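Local coordinates for protein plastocyanin (Adiantum capillus-veneris, PDB 1KDJ) that carries electrons between the cytochrome b6-f complex and P700 of photosystem I, using a single bound copper ion, at residues A23-E34 with S67-S78; T35-I43 with L55-L66. All coordinates share one frame; numbering follows the deposited sequence.

Interaction 1. Residues A23-E34 with S67-S78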
loop_
_atom_site.group_PDB
_atom_site.type_symbol
_atom_site.label_atom_id
_atom_site.label_comp_id
_atom_site.label_asym_id
_atom_site.label_seq_id
_atom_site.Cartn_x
_atom_site.Cartn_y
_atom_site.Cartn_z
ATOM N N ALA A 23 -10.243 12.105 1.110
ATOM C CA ALA A 23 -9.933 11.951 2.532
ATOM C C ALA A 23 -10.786 10.927 3.274
ATOM O O ALA A 23 -12.014 10.943 3.209
ATOM C CB ALA A 23 -10.089 13.308 3.219
ATOM N N GLY A 24 -10.160 9.932 3.914
ATOM C CA GLY A 24 -10.932 8.944 4.669
ATOM C C GLY A 24 -11.565 7.845 3.798
ATOM O O GLY A 24 -12.230 6.946 4.329
ATOM N N GLU A 25 -11.387 7.856 2.462
ATOM C CA GLU A 25 -11.868 6.745 1.638
ATOM C C GLU A 25 -10.936 5.556 1.891
ATOM O O GLU A 25 -9.722 5.693 1.856
ATOM C CB GLU A 25 -11.843 7.141 0.147
ATOM C CG GLU A 25 -12.197 6.016 -0.846
ATOM C CD GLU A 25 -12.109 6.355 -2.336
ATOM O OE1 GLU A 25 -11.985 7.519 -2.711
ATOM O OE2 GLU A 25 -12.157 5.430 -3.145
ATOM N N ALA A 26 -11.440 4.390 2.208
ATOM C CA ALA A 26 -10.605 3.209 2.331
ATOM C C ALA A 26 -9.971 2.760 0.986
ATOM O O ALA A 26 -10.525 2.863 -0.132
ATOM C CB ALA A 26 -11.473 2.102 2.904
ATOM N N VAL A 27 -8.701 2.376 1.029
ATOM C CA VAL A 27 -8.032 1.778 -0.111
ATOM C C VAL A 27 -7.914 0.308 0.297
ATOM O O VAL A 27 -7.331 0.002 1.342
ATOM C CB VAL A 27 -6.671 2.389 -0.312
ATOM C CG1 VAL A 27 -6.018 1.809 -1.551
ATOM C CG2 VAL A 27 -6.820 3.886 -0.537
ATOM N N GLU A 28 -8.561 -0.598 -0.438
ATOM C CA GLU A 28 -8.507 -2.011 -0.131
ATOM C C GLU A 28 -7.512 -2.637 -1.095
ATOM O O GLU A 28 -7.666 -2.529 -2.316
ATOM C CB GLU A 28 -9.849 -2.642 -0.328
ATOM C CG GLU A 28 -9.905 -4.038 0.261
ATOM C CD GLU A 28 -11.179 -4.772 -0.135
ATOM O OE1 GLU A 28 -12.278 -4.247 0.117
ATOM O OE2 GLU A 28 -11.073 -5.864 -0.715
ATOM N N PHE A 29 -6.446 -3.223 -0.573
ATOM C CA PHE A 29 -5.430 -3.904 -1.365
ATOM C C PHE A 29 -5.802 -5.384 -1.317
ATOM O O PHE A 29 -6.125 -5.904 -0.255
ATOM C CB PHE A 29 -4.080 -3.676 -0.745
ATOM C CG PHE A 29 -3.574 -2.252 -0.772
ATOM C CD1 PHE A 29 -2.848 -1.801 -1.846
ATOM C CD2 PHE A 29 -3.797 -1.425 0.307
ATOM C CE1 PHE A 29 -2.318 -0.532 -1.882
ATOM C CE2 PHE A 29 -3.270 -0.149 0.258
ATOM C CZ PHE A 29 -2.535 0.305 -0.813
ATOM N N THR A 30 -5.869 -6.076 -2.450
ATOM C CA THR A 30 -6.276 -7.470 -2.504
ATOM C C THR A 30 -5.239 -8.220 -3.305
ATOM O O THR A 30 -4.820 -7.806 -4.389
ATOM C CB THR A 30 -7.607 -7.661 -3.196
ATOM O OG1 THR A 30 -8.544 -6.846 -2.494
ATOM C CG2 THR A 30 -8.070 -9.112 -3.182
ATOM N N LEU A 31 -4.772 -9.306 -2.708
ATOM C CA LEU A 31 -3.756 -10.148 -3.309
ATOM C C LEU A 31 -4.323 -10.904 -4.521
ATOM O O LEU A 31 -5.409 -11.481 -4.426
ATOM C CB LEU A 31 -3.246 -11.183 -2.293
ATOM C CG LEU A 31 -2.198 -12.126 -2.827
ATOM C CD1 LEU A 31 -0.880 -11.425 -2.985
ATOM C CD2 LEU A 31 -2.103 -13.293 -1.883
ATOM N N VAL A 32 -3.615 -10.896 -5.640
ATOM C CA VAL A 32 -3.978 -11.746 -6.766
ATOM C C VAL A 32 -2.762 -12.670 -6.990
ATOM O O VAL A 32 -1.616 -12.211 -7.023
ATOM C CB VAL A 32 -4.273 -10.877 -8.026
ATOM C CG1 VAL A 32 -4.665 -11.797 -9.185
ATOM C CG2 VAL A 32 -5.435 -9.922 -7.775
ATOM N N GLY A 33 -2.972 -13.972 -7.191
ATOM C CA GLY A 33 -1.869 -14.871 -7.459
ATOM C C GLY A 33 -1.382 -15.547 -6.185
ATOM O O GLY A 33 -2.027 -15.487 -5.138
ATOM N N GLU A 34 -0.252 -16.233 -6.304
ATOM C CA GLU A 34 0.295 -16.947 -5.180
ATOM C C GLU A 34 1.519 -16.335 -4.526
ATOM O O GLU A 34 1.862 -16.746 -3.417
ATOM C CB GLU A 34 0.599 -18.359 -5.620
ATOM C CG GLU A 34 -0.442 -19.296 -5.019
ATOM C CD GLU A 34 -1.853 -19.088 -5.548
ATOM O OE1 GLU A 34 -2.036 -19.290 -6.756
ATOM O OE2 GLU A 34 -2.748 -18.728 -4.770
ATOM N N SER A 67 -1.792 -13.431 1.982
ATOM C CA SER A 67 -1.697 -14.824 1.564
ATOM C C SER A 67 -3.121 -15.161 1.161
ATOM O O SER A 67 -4.005 -14.364 1.486
ATOM C CB SER A 67 -1.255 -15.683 2.740
ATOM O OG SER A 67 -2.207 -15.724 3.805
ATOM N N GLU A 68 -3.516 -16.272 0.530
ATOM C CA GLU A 68 -4.932 -16.384 0.211
ATOM C C GLU A 68 -5.743 -16.626 1.471
ATOM O O GLU A 68 -6.957 -16.485 1.469
ATOM C CB GLU A 68 -5.161 -17.497 -0.824
ATOM C CG GLU A 68 -6.241 -17.108 -1.889
ATOM C CD GLU A 68 -6.005 -15.829 -2.729
ATOM O OE1 GLU A 68 -5.108 -15.786 -3.584
ATOM O OE2 GLU A 68 -6.747 -14.863 -2.532
ATOM N N ASP A 69 -5.056 -16.879 2.574
ATOM C CA ASP A 69 -5.687 -17.011 3.869
ATOM C C ASP A 69 -5.957 -15.610 4.447
ATOM O O ASP A 69 -6.908 -15.396 5.196
ATOM C CB ASP A 69 -4.742 -17.825 4.802
ATOM C CG ASP A 69 -4.423 -19.301 4.444
ATOM O OD1 ASP A 69 -3.841 -19.574 3.388
ATOM O OD2 ASP A 69 -4.741 -20.187 5.249
ATOM N N GLU A 70 -5.107 -14.617 4.157
ATOM C CA GLU A 70 -5.224 -13.232 4.635
ATOM C C GLU A 70 -5.119 -12.417 3.338
ATOM O O GLU A 70 -4.053 -11.868 3.041
ATOM C CB GLU A 70 -4.049 -12.901 5.580
ATOM C CG GLU A 70 -3.966 -11.468 6.154
ATOM C CD GLU A 70 -2.549 -10.946 6.459
ATOM O OE1 GLU A 70 -1.716 -11.685 6.995
ATOM O OE2 GLU A 70 -2.275 -9.778 6.168
ATOM N N PRO A 71 -6.129 -12.391 2.462
ATOM C CA PRO A 71 -5.991 -11.853 1.109
ATOM C C PRO A 71 -6.091 -10.337 0.987
ATOM O O PRO A 71 -5.657 -9.816 -0.039
ATOM C CB PRO A 71 -7.050 -12.575 0.322
ATOM C CG PRO A 71 -8.169 -12.701 1.339
ATOM C CD PRO A 71 -7.438 -13.012 2.645
ATOM N N SER A 72 -6.645 -9.597 1.949
ATOM C CA SER A 72 -6.713 -8.169 1.799
ATOM C C SER A 72 -6.231 -7.362 3.004
ATOM O O SER A 72 -6.062 -7.898 4.108
ATOM C CB SER A 72 -8.156 -7.849 1.416
ATOM O OG SER A 72 -9.029 -8.702 2.122
ATOM N N PHE A 73 -5.935 -6.077 2.752
ATOM C CA PHE A 73 -5.498 -5.099 3.739
ATOM C C PHE A 73 -6.187 -3.787 3.387
ATOM O O PHE A 73 -6.146 -3.369 2.234
ATOM C CB PHE A 73 -4.014 -4.878 3.654
ATOM C CG PHE A 73 -3.491 -3.809 4.600
ATOM C CD1 PHE A 73 -3.690 -3.950 5.965
ATOM C CD2 PHE A 73 -2.831 -2.720 4.080
ATOM C CE1 PHE A 73 -3.222 -2.984 6.824
ATOM C CE2 PHE A 73 -2.365 -1.766 4.949
ATOM C CZ PHE A 73 -2.562 -1.898 6.305
ATOM N N LYS A 74 -6.721 -3.071 4.371
ATOM C CA LYS A 74 -7.454 -1.827 4.145
ATOM C C LYS A 74 -6.736 -0.677 4.859
ATOM O O LYS A 74 -6.407 -0.821 6.052
ATOM C CB LYS A 74 -8.847 -2.064 4.679
ATOM C CG LYS A 74 -9.883 -1.047 4.270
ATOM C CD LYS A 74 -11.264 -1.660 4.481
ATOM C CE LYS A 74 -11.476 -2.813 3.485
ATOM N NZ LYS A 74 -12.894 -3.080 3.273
ATOM N N ALA A 75 -6.426 0.397 4.137
ATOM C CA ALA A 75 -5.722 1.554 4.675
ATOM C C ALA A 75 -6.593 2.822 4.502
ATOM O O ALA A 75 -7.304 2.938 3.488
ATOM C CB ALA A 75 -4.431 1.781 3.926
ATOM N N LYS A 76 -6.597 3.763 5.465
ATOM C CA LYS A 76 -7.328 5.038 5.383
ATOM C C LYS A 76 -6.343 6.139 5.739
ATOM O O LYS A 76 -5.648 6.040 6.761
ATOM C CB LYS A 76 -8.469 5.107 6.380
ATOM C CG LYS A 76 -9.737 4.430 5.971
ATOM C CD LYS A 76 -10.524 4.230 7.228
ATOM C CE LYS A 76 -12.012 4.174 6.951
ATOM N NZ LYS A 76 -12.510 5.532 6.792
ATOM N N VAL A 77 -6.173 7.138 4.885
ATOM C CA VAL A 77 -5.318 8.280 5.125
ATOM C C VAL A 77 -6.225 9.523 4.886
ATOM O O VAL A 77 -6.970 9.680 3.886
ATOM C CB VAL A 77 -4.124 8.278 4.161
ATOM C CG1 VAL A 77 -3.271 9.518 4.433
ATOM C CG2 VAL A 77 -3.256 7.017 4.351
ATOM N N SER A 78 -6.306 10.325 5.948
ATOM C CA SER A 78 -7.081 11.564 5.955
ATOM C C SER A 78 -6.336 12.807 5.475
ATOM O O SER A 78 -7.005 13.718 4.986
ATOM C CB SER A 78 -7.611 11.816 7.386
ATOM O OG SER A 78 -8.150 10.658 8.028
HETATM O O HOH W 1 -7.521 7.077 2.275
#
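Ser67 meets the tip of Leu31 at the start of the 67-78 segment: Leu31 CD2 lies 3.7 Å from Ser67 C. Leu31 gets there with CG anti to its backbone N (chi1 179°), and its side chain also touches the copper ligand His37. Glu68 follows in the type I turn Ser67-Glu70; its chain brings OE1 to 4.0 Å from OE2 of Glu34, a pair of like charges whose carboxylate planes stand 71° apart. The carbonyl O of Pro71 takes a straight bond from Leu31 N, just before the ladder proper begins at Ser72. Ser72 faces Thr30 as a non-hydrogen-bonded pair, its CB 4.1 Å from Thr30 OG1. Phe73 and Phe29 are joined by two backbone bonds. Their side chains lie side by side and point the same way, Phe29 CD2 4.1 Å from Phe73 CD2, while Phe73 O sits in the plane of the Phe29 ring, at its edge. Val27 CG1 lies over one face of that ring, toward its rim, and Phe85 packs against it edge-to-face. On the other side of the sheet the Lys74 chain bends to bring NZ 3.4 Å from Glu28 OE1, a salt bridge whose hydrogen bond is weak, as its CG rests on Ala26 CB. Ala75 pairs with Val27 through two more backbone bonds. Beyond it the chains part enough for a water to bridge Glu25 O and Val77 N, and Lys76 turns NZ back to Gly24 O at 2.9 Å. Val77 O then receives Gly24 N from above its carbonyl plane, 46° out of it, and the contact ends where Ala23 CB meets Ser78 O at 3.6 Å. Such an antiparallel ladder, with Val27, Phe29, Phe73 and Ala75 on one face, is characteristic of the beta sandwich of plastocyanins, here pairing strand 27-31 with edge strand 72-75.

Interaction 2. Residues T35-I43 with L55-L66; sequences TGHNIVFDI and LKAASMDENDLL. With CU (copper (II) ion), chain B.
His37 O and Ile39 O accept backbone N-H groups from Leu66 N and Met60 N respectively, both at 2.8 Å. Two side chains add polar links. Asn38 ND2 gives a bent bond (140°) to Asp64 O, 24° out of its own amide plane, while OD1 accepts from Thr88 N; the amide is thus gripped at both ends. With Ser59 OG anti to the carbonyl carbon (chi1 -62°), it sits between Phe41 N, which it accepts at 2.9 Å, and Leu55 O, to which it donates; it also receives a water shared with Phe41 O. Replacing Ser59 by an alanine is likely to leave Phe41 N without its acceptor and Leu55 O without this donor, loosening the turn after helix 49-57 from strand 40-41. In this cupredoxin fold the 35-43 segment also carries a ligand of the blue copper site: His37 ND1 binds the copper at 1.9 Å, with Cys87, His90 and Met95 completing the site. Among apolar contacts, Ile39 CD1 reaches Leu66 CD1 at 3.7 Å and Met60 SD at 4.0 Å. Leu55 crosses Phe41 at about a right angle, and Ala58 O lies in the plane of the Phe41 ring, at its edge. The side chains of Ile43 and Leu55 slide past each other in opposite directions, Ile43 CD1 coming to 3.5 Å from Leu55 CB.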
loop_
_atom_site.group_PDB
_atom_site.type_symbol
_atom_site.label_atom_id
_atom_site.label_comp_id
_atom_site.label_asym_id
_atom_site.label_seq_id
_atom_site.Cartn_x
_atom_site.Cartn_y
_atom_site.Cartn_z
ATOM N N THR A 35 2.232 -15.402 -5.154
ATOM C CA THR A 35 3.341 -14.732 -4.501
ATOM C C THR A 35 2.780 -13.813 -3.377
ATOM O O THR A 35 1.895 -12.993 -3.656
ATOM C CB THR A 35 4.069 -13.928 -5.560
ATOM O OG1 THR A 35 4.409 -14.822 -6.624
ATOM C CG2 THR A 35 5.293 -13.266 -5.018
ATOM N N GLY A 36 3.208 -13.957 -2.114
ATOM C CA GLY A 36 2.786 -13.101 -1.020
ATOM C C GLY A 36 3.441 -11.755 -1.209
ATOM O O GLY A 36 4.502 -11.542 -1.824
ATOM N N HIS A 37 2.784 -10.722 -0.691
ATOM C CA HIS A 37 3.252 -9.343 -0.850
ATOM C C HIS A 37 2.760 -8.569 0.355
ATOM O O HIS A 37 1.876 -9.051 1.053
ATOM C CB HIS A 37 2.638 -8.635 -2.077
ATOM C CG HIS A 37 3.017 -9.229 -3.429
ATOM N ND1 HIS A 37 4.198 -8.921 -3.934
ATOM C CD2 HIS A 37 2.249 -10.001 -4.265
ATOM C CE1 HIS A 37 4.197 -9.499 -5.131
ATOM N NE2 HIS A 37 3.048 -10.121 -5.303
ATOM N N ASN A 38 3.259 -7.373 0.593
ATOM C CA ASN A 38 2.583 -6.554 1.611
ATOM C C ASN A 38 2.618 -5.082 1.182
ATOM O O ASN A 38 3.067 -4.768 0.069
ATOM C CB ASN A 38 3.262 -6.719 3.011
ATOM C CG ASN A 38 4.642 -6.159 3.159
ATOM O OD1 ASN A 38 5.324 -5.577 2.324
ATOM N ND2 ASN A 38 5.181 -6.422 4.321
ATOM N N ILE A 39 2.177 -4.166 2.052
ATOM C CA ILE A 39 2.104 -2.747 1.702
ATOM C C ILE A 39 2.586 -1.974 2.921
ATOM O O ILE A 39 1.965 -2.107 3.974
ATOM C CB ILE A 39 0.645 -2.248 1.415
ATOM C CG1 ILE A 39 -0.005 -3.051 0.257
ATOM C CG2 ILE A 39 0.696 -0.724 1.091
ATOM C CD1 ILE A 39 -0.672 -4.407 0.626
ATOM N N VAL A 40 3.606 -1.186 2.712
ATOM C CA VAL A 40 4.178 -0.324 3.729
ATOM C C VAL A 40 4.333 1.049 3.108
ATOM O O VAL A 40 4.910 1.193 2.028
ATOM C CB VAL A 40 5.581 -0.869 4.196
ATOM C CG1 VAL A 40 6.217 0.052 5.230
ATOM C CG2 VAL A 40 5.397 -2.226 4.826
ATOM N N PHE A 41 3.881 2.086 3.836
ATOM C CA PHE A 41 4.014 3.461 3.381
ATOM C C PHE A 41 5.343 4.054 3.739
ATOM O O PHE A 41 5.833 3.808 4.831
ATOM C CB PHE A 41 2.897 4.347 3.983
ATOM C CG PHE A 41 1.594 4.250 3.189
ATOM C CD1 PHE A 41 1.417 5.070 2.089
ATOM C CD2 PHE A 41 0.643 3.326 3.522
ATOM C CE1 PHE A 41 0.274 4.945 1.326
ATOM C CE2 PHE A 41 -0.493 3.209 2.751
ATOM C CZ PHE A 41 -0.678 4.014 1.656
ATOM N N ASP A 42 5.956 4.794 2.837
ATOM C CA ASP A 42 7.131 5.598 3.109
ATOM C C ASP A 42 6.718 6.805 3.951
ATOM O O ASP A 42 5.671 7.406 3.692
ATOM C CB ASP A 42 7.711 6.164 1.868
ATOM C CG ASP A 42 9.110 5.716 1.540
ATOM O OD1 ASP A 42 9.936 5.506 2.435
ATOM O OD2 ASP A 42 9.374 5.584 0.351
ATOM N N ILE A 43 7.489 7.232 4.942
ATOM C CA ILE A 43 7.103 8.400 5.740
ATOM C C ILE A 43 7.883 9.556 5.138
ATOM O O ILE A 43 9.106 9.447 5.100
ATOM C CB ILE A 43 7.499 8.259 7.229
ATOM C CG1 ILE A 43 7.000 6.951 7.838
ATOM C CG2 ILE A 43 6.950 9.485 7.967
ATOM C CD1 ILE A 43 5.495 6.743 7.832
ATOM N N LEU A 55 0.303 7.201 8.501
ATOM C CA LEU A 55 0.978 6.361 7.529
ATOM C C LEU A 55 1.436 5.049 8.168
ATOM O O LEU A 55 1.236 3.965 7.579
ATOM C CB LEU A 55 2.127 7.149 6.962
ATOM C CG LEU A 55 1.811 8.372 6.068
ATOM C CD1 LEU A 55 3.087 8.987 5.574
ATOM C CD2 LEU A 55 0.971 7.939 4.854
ATOM N N LYS A 56 1.973 5.091 9.409
ATOM C CA LYS A 56 2.319 3.851 10.126
ATOM C C LYS A 56 1.078 3.001 10.356
ATOM O O LYS A 56 1.110 1.787 10.130
ATOM C CB LYS A 56 2.969 4.127 11.502
ATOM C CG LYS A 56 4.260 4.756 11.108
ATOM C CD LYS A 56 5.213 4.984 12.247
ATOM C CE LYS A 56 6.452 4.146 11.926
ATOM N NZ LYS A 56 6.151 2.721 12.014
ATOM N N ALA A 57 -0.058 3.600 10.731
ATOM C CA ALA A 57 -1.289 2.861 10.928
ATOM C C ALA A 57 -1.857 2.303 9.625
ATOM O O ALA A 57 -2.659 1.383 9.618
ATOM C CB ALA A 57 -2.348 3.746 11.512
ATOM N N ALA A 58 -1.435 2.872 8.520
ATOM C CA ALA A 58 -1.920 2.453 7.221
ATOM C C ALA A 58 -0.930 1.461 6.609
ATOM O O ALA A 58 -1.061 1.115 5.429
ATOM C CB ALA A 58 -2.052 3.682 6.293
ATOM N N SER A 59 0.100 1.030 7.353
ATOM C CA SER A 59 1.082 0.126 6.815
ATOM C C SER A 59 0.959 -1.225 7.457
ATOM O O SER A 59 0.496 -1.394 8.584
ATOM C CB SER A 59 2.437 0.653 7.069
ATOM O OG SER A 59 2.644 1.893 6.429
ATOM N N MET A 60 1.264 -2.251 6.666
ATOM C CA MET A 60 1.359 -3.602 7.201
ATOM C C MET A 60 2.659 -3.685 7.980
ATOM O O MET A 60 3.668 -3.028 7.728
ATOM C CB MET A 60 1.405 -4.676 6.104
ATOM C CG MET A 60 -0.008 -4.928 5.652
ATOM S SD MET A 60 -0.145 -6.016 4.203
ATOM C CE MET A 60 0.046 -7.548 5.084
ATOM N N ASP A 61 2.612 -4.562 8.953
ATOM C CA ASP A 61 3.759 -4.823 9.784
ATOM C C ASP A 61 4.745 -5.502 8.841
ATOM O O ASP A 61 4.306 -6.425 8.152
ATOM C CB ASP A 61 3.201 -5.705 10.894
ATOM C CG ASP A 61 4.166 -6.112 11.986
ATOM O OD1 ASP A 61 5.184 -5.436 12.153
ATOM O OD2 ASP A 61 3.886 -7.110 12.664
ATOM N N GLU A 62 6.027 -5.184 8.690
ATOM C CA GLU A 62 6.829 -5.912 7.708
ATOM C C GLU A 62 7.017 -7.407 7.998
ATOM O O GLU A 62 7.712 -8.097 7.262
ATOM C CB GLU A 62 8.201 -5.256 7.557
ATOM C CG GLU A 62 8.130 -3.868 6.910
ATOM C CD GLU A 62 9.470 -3.222 6.513
ATOM O OE1 GLU A 62 10.524 -3.650 7.020
ATOM O OE2 GLU A 62 9.461 -2.290 5.687
ATOM N N ASN A 63 6.409 -8.002 9.028
ATOM C CA ASN A 63 6.475 -9.444 9.290
ATOM C C ASN A 63 5.110 -10.048 8.929
ATOM O O ASN A 63 4.652 -11.086 9.415
ATOM C CB ASN A 63 6.798 -9.654 10.782
ATOM C CG ASN A 63 6.828 -11.108 11.263
ATOM O OD1 ASN A 63 7.628 -11.926 10.809
ATOM N ND2 ASN A 63 6.001 -11.505 12.213
ATOM N N ASP A 64 4.411 -9.365 8.035
ATOM C CA ASP A 64 3.058 -9.699 7.642
ATOM C C ASP A 64 3.077 -9.759 6.116
ATOM O O ASP A 64 3.731 -8.947 5.451
ATOM C CB ASP A 64 2.162 -8.590 8.136
ATOM C CG ASP A 64 0.921 -9.020 8.865
ATOM O OD1 ASP A 64 -0.093 -9.245 8.194
ATOM O OD2 ASP A 64 0.975 -9.104 10.097
ATOM N N LEU A 65 2.408 -10.737 5.535
ATOM C CA LEU A 65 2.311 -10.841 4.091
ATOM C C LEU A 65 0.889 -11.224 3.857
ATOM O O LEU A 65 0.273 -11.897 4.675
ATOM C CB LEU A 65 3.215 -11.929 3.474
ATOM C CG LEU A 65 4.714 -11.613 3.427
ATOM C CD1 LEU A 65 5.448 -12.786 2.843
ATOM C CD2 LEU A 65 5.025 -10.430 2.552
ATOM N N LEU A 66 0.326 -10.687 2.778
ATOM C CA LEU A 66 -0.982 -11.118 2.315
ATOM C C LEU A 66 -0.818 -12.574 1.812
ATOM O O LEU A 66 0.233 -12.968 1.287
ATOM C CB LEU A 66 -1.444 -10.185 1.180
ATOM C CG LEU A 66 -1.667 -8.714 1.576
ATOM C CD1 LEU A 66 -1.855 -7.871 0.333
ATOM C CD2 LEU A 66 -2.865 -8.620 2.518
HETATM CU CU CU B . 5.778 -8.018 -3.298
HETATM O O HOH W 2 5.298 3.040 7.533
#

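From the N terminus, the chain runs through strand 27-31 and passes directly from residues 23-34 into 35-43, which carry His37 and strand 40-41. Helix 49-57 follows, and residues 55-66 return along 35-43, so interaction 2 closes the shorter loop. The chain then enters 67-78, whose pairing with 23-34 closes a longer loop; interaction 2 is therefore enclosed by interaction 1 without crossing it. Interaction 1 joins two strands of one sheet, and interaction 2 ties the connection between helix 49-57 and strand 72-75 to the edge of the other. They touch where Phe73 packs on Ala58 and Met60, and where Glu70 OE2 approaches Asp64 OD1, two like charges.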